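Local coordinates for protein transcriptional regulator, IclR family (Alicyclobacillus acidocaldarius subsp. acidocaldarius, PDB 5TJJ) that probably binds DNA as a transcription factor of the IclR family, regulating gene expression through a winged helix-turn-helix domain, at residues Y26-I34 / Q63-P71. Sequence-based numbering, arbitrary orientation.
Sequences YRQSTLTEI and QSRRYSLGP
Ser29 and Tyr67 form an antiparallel hydrogen-bonded pair, the evidence being two nearly straight bonds: Tyr67 N to Ser29 O at 2.8 Å (177° at the hydrogen) and Ser29 N to Tyr67 O at 3.0 Å. Both side chains lie on one face of the sheet, the tightly packed side. There the edge of the Tyr67 ring passes by Ser29 O, while Leu31 CB comes within 4.2 Å of Tyr67 CE2 and Ile34 CD1 approaches Tyr67 CB. Leu46 of helix 42-54 touches Tyr67, and Leu21 of helix 9-21 packs on Ser29.

The other side is looser and polar, with partly exposed residues. Arg66, its chain extended from CG to NE, runs past Gln28 and over Thr30. Its NH1 donates to Gln28 O at 2.7 Å, near the guanidinium plane, and makes a salt bridge of 3.2 Å to Glu33 OE1. Carboxylate and guanidinium planes are turned 62° apart, which rules out a flat two-pronged pairing. Thr30 CG2 covers one guanidinium face. With an alanine at Arg66, Gln28 O and the Glu33 carboxylate would probably lose this donor, and the Thr30 methyl its cover. Glu33 OE1 also accepts from Thr30 N at 3.0 Å, and Glu33 N returns a weak bond to Thr30 OG1: a capping box starting helix 31-38, whose acidic member is the one Arg66 pairs with. The Gln28 side chain, bent at chi2, lays its amide against Ser68 (NE2 to Ser68 CB 3.6 Å), a contact only. Beyond Ser68 a water, not a direct backbone bond, links the segments, accepting from Leu69 N and donating to Arg27 O.

Strand 66-69 lies between 29-30 and 58-61, giving the small three-stranded antiparallel sheet characteristic of a winged helix-turn-helix domain.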
ATOM      1  N   TYR A  26      -2.065  17.804   5.496  1.00 51.25           N
ATOM      2  CA  TYR A  26      -1.144  17.651   6.622  1.00 49.17           C
ATOM      3  C   TYR A  26       0.138  16.897   6.268  1.00 47.49           C
ATOM      4  O   TYR A  26       0.810  16.387   7.162  1.00 48.04           O
ATOM      5  CB  TYR A  26      -1.881  16.952   7.779  1.00 48.92           C
ATOM      6  CG  TYR A  26      -3.047  17.748   8.293  1.00 51.54           C
ATOM      7  CD1 TYR A  26      -2.874  18.729   9.273  1.00 53.70           C
ATOM      8  CD2 TYR A  26      -4.313  17.563   7.773  1.00 53.18           C
ATOM      9  CE1 TYR A  26      -3.945  19.491   9.727  1.00 55.93           C
ATOM     10  CE2 TYR A  26      -5.382  18.309   8.216  1.00 56.67           C
ATOM     11  CZ  TYR A  26      -5.199  19.268   9.192  1.00 58.22           C
ATOM     12  OH  TYR A  26      -6.301  19.991   9.616  1.00 63.87           O
ATOM     13  N   ARG A  27       0.495  16.829   4.986  1.00 47.38           N
ATOM     14  CA  ARG A  27       1.625  15.997   4.550  1.00 47.35           C
ATOM     15  C   ARG A  27       2.986  16.399   5.083  1.00 47.67           C
ATOM     16  O   ARG A  27       3.864  15.546   5.244  1.00 45.98           O
ATOM     17  CB  ARG A  27       1.708  15.925   3.033  1.00 49.53           C
ATOM     18  CG  ARG A  27       2.078  17.232   2.362  1.00 52.27           C
ATOM     19  CD  ARG A  27       1.933  17.146   0.858  1.00 54.61           C
ATOM     20  NE  ARG A  27       1.764  18.486   0.321  1.00 58.41           N
ATOM     21  CZ  ARG A  27       2.413  19.020  -0.707  1.00 61.31           C
ATOM     22  NH1 ARG A  27       3.304  18.317  -1.412  1.00 62.71           N
ATOM     23  NH2 ARG A  27       2.138  20.280  -1.040  1.00 63.71           N
ATOM     24  N   GLN A  28       3.168  17.702   5.286  1.00 49.49           N
ATOM     25  CA  GLN A  28       4.325  18.263   5.998  1.00 50.96           C
ATOM     26  C   GLN A  28       3.786  19.077   7.187  1.00 50.02           C
ATOM     27  O   GLN A  28       3.355  20.236   7.011  1.00 50.16           O
ATOM     28  CB  GLN A  28       5.178  19.146   5.074  1.00 53.77           C
ATOM     29  CG  GLN A  28       5.804  18.419   3.891  1.00 55.48           C
ATOM     30  CD  GLN A  28       6.987  17.517   4.237  1.00 55.92           C
ATOM     31  OE1 GLN A  28       7.595  17.605   5.318  1.00 56.71           O
ATOM     32  NE2 GLN A  28       7.331  16.637   3.296  1.00 56.35           N
ATOM     33  N   SER A  29       3.810  18.468   8.380  1.00 47.71           N
ATOM     34  CA  SER A  29       3.146  19.042   9.566  1.00 48.16           C
ATOM     35  C   SER A  29       4.090  19.256  10.750  1.00 49.41           C
ATOM     36  O   SER A  29       4.877  18.362  11.079  1.00 48.41           O
ATOM     37  CB  SER A  29       1.994  18.135   9.978  1.00 45.39           C
ATOM     38  OG  SER A  29       0.957  18.190   9.023  1.00 45.33           O
ATOM     39  N   THR A  30       4.015  20.432  11.386  1.00 51.93           N
ATOM     40  CA  THR A  30       4.807  20.685  12.599  1.00 54.31           C
ATOM     41  C   THR A  30       4.219  19.896  13.766  1.00 52.99           C
ATOM     42  O   THR A  30       3.081  19.398  13.695  1.00 51.91           O
ATOM     43  CB  THR A  30       4.882  22.172  13.018  1.00 57.88           C
ATOM     44  OG1 THR A  30       3.594  22.623  13.475  1.00 58.25           O
ATOM     45  CG2 THR A  30       5.380  23.035  11.879  1.00 59.58           C
ATOM     46  N   LEU A  31       5.008  19.797  14.836  1.00 53.02           N
ATOM     47  CA  LEU A  31       4.617  19.068  16.022  1.00 50.29           C
ATOM     48  C   LEU A  31       3.326  19.682  16.571  1.00 51.74           C
ATOM     49  O   LEU A  31       2.397  18.946  16.898  1.00 50.66           O
ATOM     50  CB  LEU A  31       5.750  19.056  17.055  1.00 51.24           C
ATOM     51  CG  LEU A  31       5.481  18.492  18.452  1.00 50.40           C
ATOM     52  CD1 LEU A  31       5.070  17.041  18.336  1.00 47.18           C
ATOM     53  CD2 LEU A  31       6.688  18.647  19.363  1.00 53.07           C
ATOM     54  N   THR A  32       3.253  21.017  16.622  1.00 54.99           N
ATOM     55  CA  THR A  32       2.074  21.715  17.144  1.00 56.31           C
ATOM     56  C   THR A  32       0.820  21.359  16.346  1.00 54.91           C
ATOM     57  O   THR A  32      -0.185  20.936  16.914  1.00 54.57           O
ATOM     58  CB  THR A  32       2.269  23.248  17.139  1.00 59.85           C
ATOM     59  OG1 THR A  32       3.359  23.575  17.996  1.00 62.42           O
ATOM     60  CG2 THR A  32       1.016  23.999  17.624  1.00 61.29           C
ATOM     61  N   GLU A  33       0.889  21.520  15.033  1.00 54.93           N
ATOM     62  CA  GLU A  33      -0.242  21.220  14.163  1.00 54.55           C
ATOM     63  C   GLU A  33      -0.741  19.770  14.378  1.00 52.13           C
ATOM     64  O   GLU A  33      -1.946  19.528  14.515  1.00 50.23           O
ATOM     65  CB  GLU A  33       0.154  21.452  12.707  1.00 56.28           C
ATOM     66  CG  GLU A  33       0.473  22.916  12.357  1.00 60.78           C
ATOM     67  CD  GLU A  33       1.057  23.092  10.958  1.00 62.32           C
ATOM     68  OE1 GLU A  33       1.727  22.154  10.446  1.00 61.18           O
ATOM     69  OE2 GLU A  33       0.841  24.182  10.369  1.00 66.24           O
ATOM     70  N   ILE A  34       0.194  18.819  14.451  1.00 50.96           N
ATOM     71  CA  ILE A  34      -0.158  17.416  14.715  1.00 48.87           C
ATOM     72  C   ILE A  34      -0.882  17.235  16.058  1.00 50.31           C
ATOM     73  O   ILE A  34      -1.975  16.634  16.115  1.00 49.94           O
ATOM     74  CB  ILE A  34       1.064  16.481  14.657  1.00 46.25           C
ATOM     75  CG1 ILE A  34       1.590  16.415  13.223  1.00 46.82           C
ATOM     76  CG2 ILE A  34       0.682  15.067  15.114  1.00 44.04           C
ATOM     77  CD1 ILE A  34       2.959  15.785  13.076  1.00 46.56           C
ATOM     78  N   GLN A  63      14.962  21.952   8.680  1.00 74.73           N
ATOM     79  CA  GLN A  63      14.768  23.350   8.232  1.00 77.04           C
ATOM     80  C   GLN A  63      13.408  23.923   8.636  1.00 75.36           C
ATOM     81  O   GLN A  63      13.337  24.933   9.324  1.00 77.51           O
ATOM     82  CB  GLN A  63      14.873  23.463   6.708  1.00 78.24           C
ATOM     83  CG  GLN A  63      16.216  23.112   6.097  1.00 80.60           C
ATOM     84  CD  GLN A  63      16.087  22.853   4.598  1.00 81.15           C
ATOM     85  OE1 GLN A  63      15.511  21.837   4.169  1.00 78.69           O
ATOM     86  NE2 GLN A  63      16.596  23.775   3.796  1.00 82.95           N
ATOM     87  N   SER A  64      12.345  23.273   8.171  1.00 72.19           N
ATOM     88  CA  SER A  64      10.955  23.714   8.360  1.00 71.46           C
ATOM     89  C   SER A  64      10.325  23.168   9.633  1.00 71.02           C
ATOM     90  O   SER A  64       9.259  23.634  10.031  1.00 71.73           O
ATOM     91  CB  SER A  64      10.113  23.211   7.196  1.00 68.89           C
ATOM     92  OG  SER A  64      10.135  21.791   7.183  1.00 65.18           O
ATOM     93  N   ARG A  65      10.957  22.146  10.222  1.00 70.08           N
ATOM     94  CA  ARG A  65      10.519  21.497  11.473  1.00 69.49           C
ATOM     95  C   ARG A  65       9.235  20.694  11.294  1.00 62.99           C
ATOM     96  O   ARG A  65       8.432  20.568  12.227  1.00 63.09           O
ATOM     97  CB  ARG A  65      10.364  22.511  12.623  1.00 76.27           C
ATOM     98  CG  ARG A  65      11.472  23.576  12.746  1.00 82.38           C
ATOM     99  CD  ARG A  65      12.677  23.161  13.596  1.00 85.84           C
ATOM    100  NE  ARG A  65      12.305  22.702  14.942  1.00 89.38           N
ATOM    101  CZ  ARG A  65      11.839  23.477  15.930  1.00 93.02           C
ATOM    102  NH1 ARG A  65      11.656  24.782  15.752  1.00 95.55           N
ATOM    103  NH2 ARG A  65      11.538  22.933  17.108  1.00 94.47           N
ATOM    104  N   ARG A  66       9.074  20.127  10.100  1.00 58.14           N
ATOM    105  CA  ARG A  66       7.858  19.411   9.707  1.00 53.82           C
ATOM    106  C   ARG A  66       8.127  17.932   9.517  1.00 50.27           C
ATOM    107  O   ARG A  66       9.193  17.538   9.030  1.00 47.04           O
ATOM    108  CB  ARG A  66       7.282  19.980   8.424  1.00 53.96           C
ATOM    109  CG  ARG A  66       6.620  21.319   8.634  1.00 57.45           C
ATOM    110  CD  ARG A  66       6.413  22.106   7.350  1.00 58.79           C
ATOM    111  NE  ARG A  66       5.892  23.438   7.666  1.00 62.44           N
ATOM    112  CZ  ARG A  66       4.621  23.727   7.953  1.00 63.55           C
ATOM    113  NH1 ARG A  66       3.682  22.782   7.947  1.00 63.08           N
ATOM    114  NH2 ARG A  66       4.284  24.972   8.244  1.00 66.74           N
ATOM    115  N   TYR A  67       7.131  17.133   9.913  1.00 48.75           N
ATOM    116  CA  TYR A  67       7.159  15.687   9.822  1.00 46.16           C
ATOM    117  C   TYR A  67       6.307  15.237   8.638  1.00 44.91           C
ATOM    118  O   TYR A  67       5.338  15.905   8.246  1.00 45.67           O
ATOM    119  CB  TYR A  67       6.604  15.047  11.113  1.00 46.32           C
ATOM    120  CG  TYR A  67       7.404  15.341  12.375  1.00 48.64           C
ATOM    121  CD1 TYR A  67       8.435  14.493  12.791  1.00 48.57           C
ATOM    122  CD2 TYR A  67       7.134  16.464  13.156  1.00 51.01           C
ATOM    123  CE1 TYR A  67       9.163  14.756  13.957  1.00 50.71           C
ATOM    124  CE2 TYR A  67       7.868  16.738  14.305  1.00 53.49           C
ATOM    125  CZ  TYR A  67       8.879  15.880  14.711  1.00 53.14           C
ATOM    126  OH  TYR A  67       9.613  16.162  15.854  1.00 56.03           O
ATOM    127  N   SER A  68       6.654  14.076   8.097  1.00 42.62           N
ATOM    128  CA  SER A  68       5.964  13.528   6.953  1.00 41.47           C
ATOM    129  C   SER A  68       6.099  12.035   6.956  1.00 39.75           C
ATOM    130  O   SER A  68       6.944  11.487   7.686  1.00 39.82           O
ATOM    131  CB  SER A  68       6.568  14.077   5.667  1.00 42.00           C
ATOM    132  OG  SER A  68       7.972  13.901   5.688  1.00 42.78           O
ATOM    133  N   LEU A  69       5.257  11.388   6.150  1.00 37.75           N
ATOM    134  CA  LEU A  69       5.358   9.939   5.963  1.00 36.39           C
ATOM    135  C   LEU A  69       6.757   9.527   5.526  1.00 37.08           C
ATOM    136  O   LEU A  69       7.274  10.041   4.550  1.00 37.86           O
ATOM    137  CB  LEU A  69       4.345   9.442   4.943  1.00 35.31           C
ATOM    138  CG  LEU A  69       2.875   9.516   5.375  1.00 35.57           C
ATOM    139  CD1 LEU A  69       1.976   8.859   4.343  1.00 35.67           C
ATOM    140  CD2 LEU A  69       2.648   8.869   6.737  1.00 35.47           C
ATOM    141  N   GLY A  70       7.357   8.592   6.264  1.00 36.88           N
ATOM    142  CA  GLY A  70       8.704   8.110   5.969  1.00 37.97           C
ATOM    143  C   GLY A  70       8.746   7.029   4.891  1.00 37.31           C
ATOM    144  O   GLY A  70       7.719   6.418   4.589  1.00 35.94           O
ATOM    145  N   PRO A  71       9.941   6.750   4.349  1.00 38.38           N
ATOM    146  CA  PRO A  71      10.057   5.859   3.194  1.00 39.77           C
ATOM    147  C   PRO A  71       9.858   4.354   3.430  1.00 38.46           C
ATOM    148  O   PRO A  71       9.613   3.636   2.471  1.00 39.12           O
ATOM    149  CB  PRO A  71      11.473   6.137   2.681  1.00 42.55           C
ATOM    150  CG  PRO A  71      12.254   6.580   3.891  1.00 43.03           C
ATOM    151  CD  PRO A  71      11.254   7.253   4.796  1.00 41.38           C
TER
HETATM  152  O   HOH W   1       3.329  13.153   4.608  1.00 33.93           O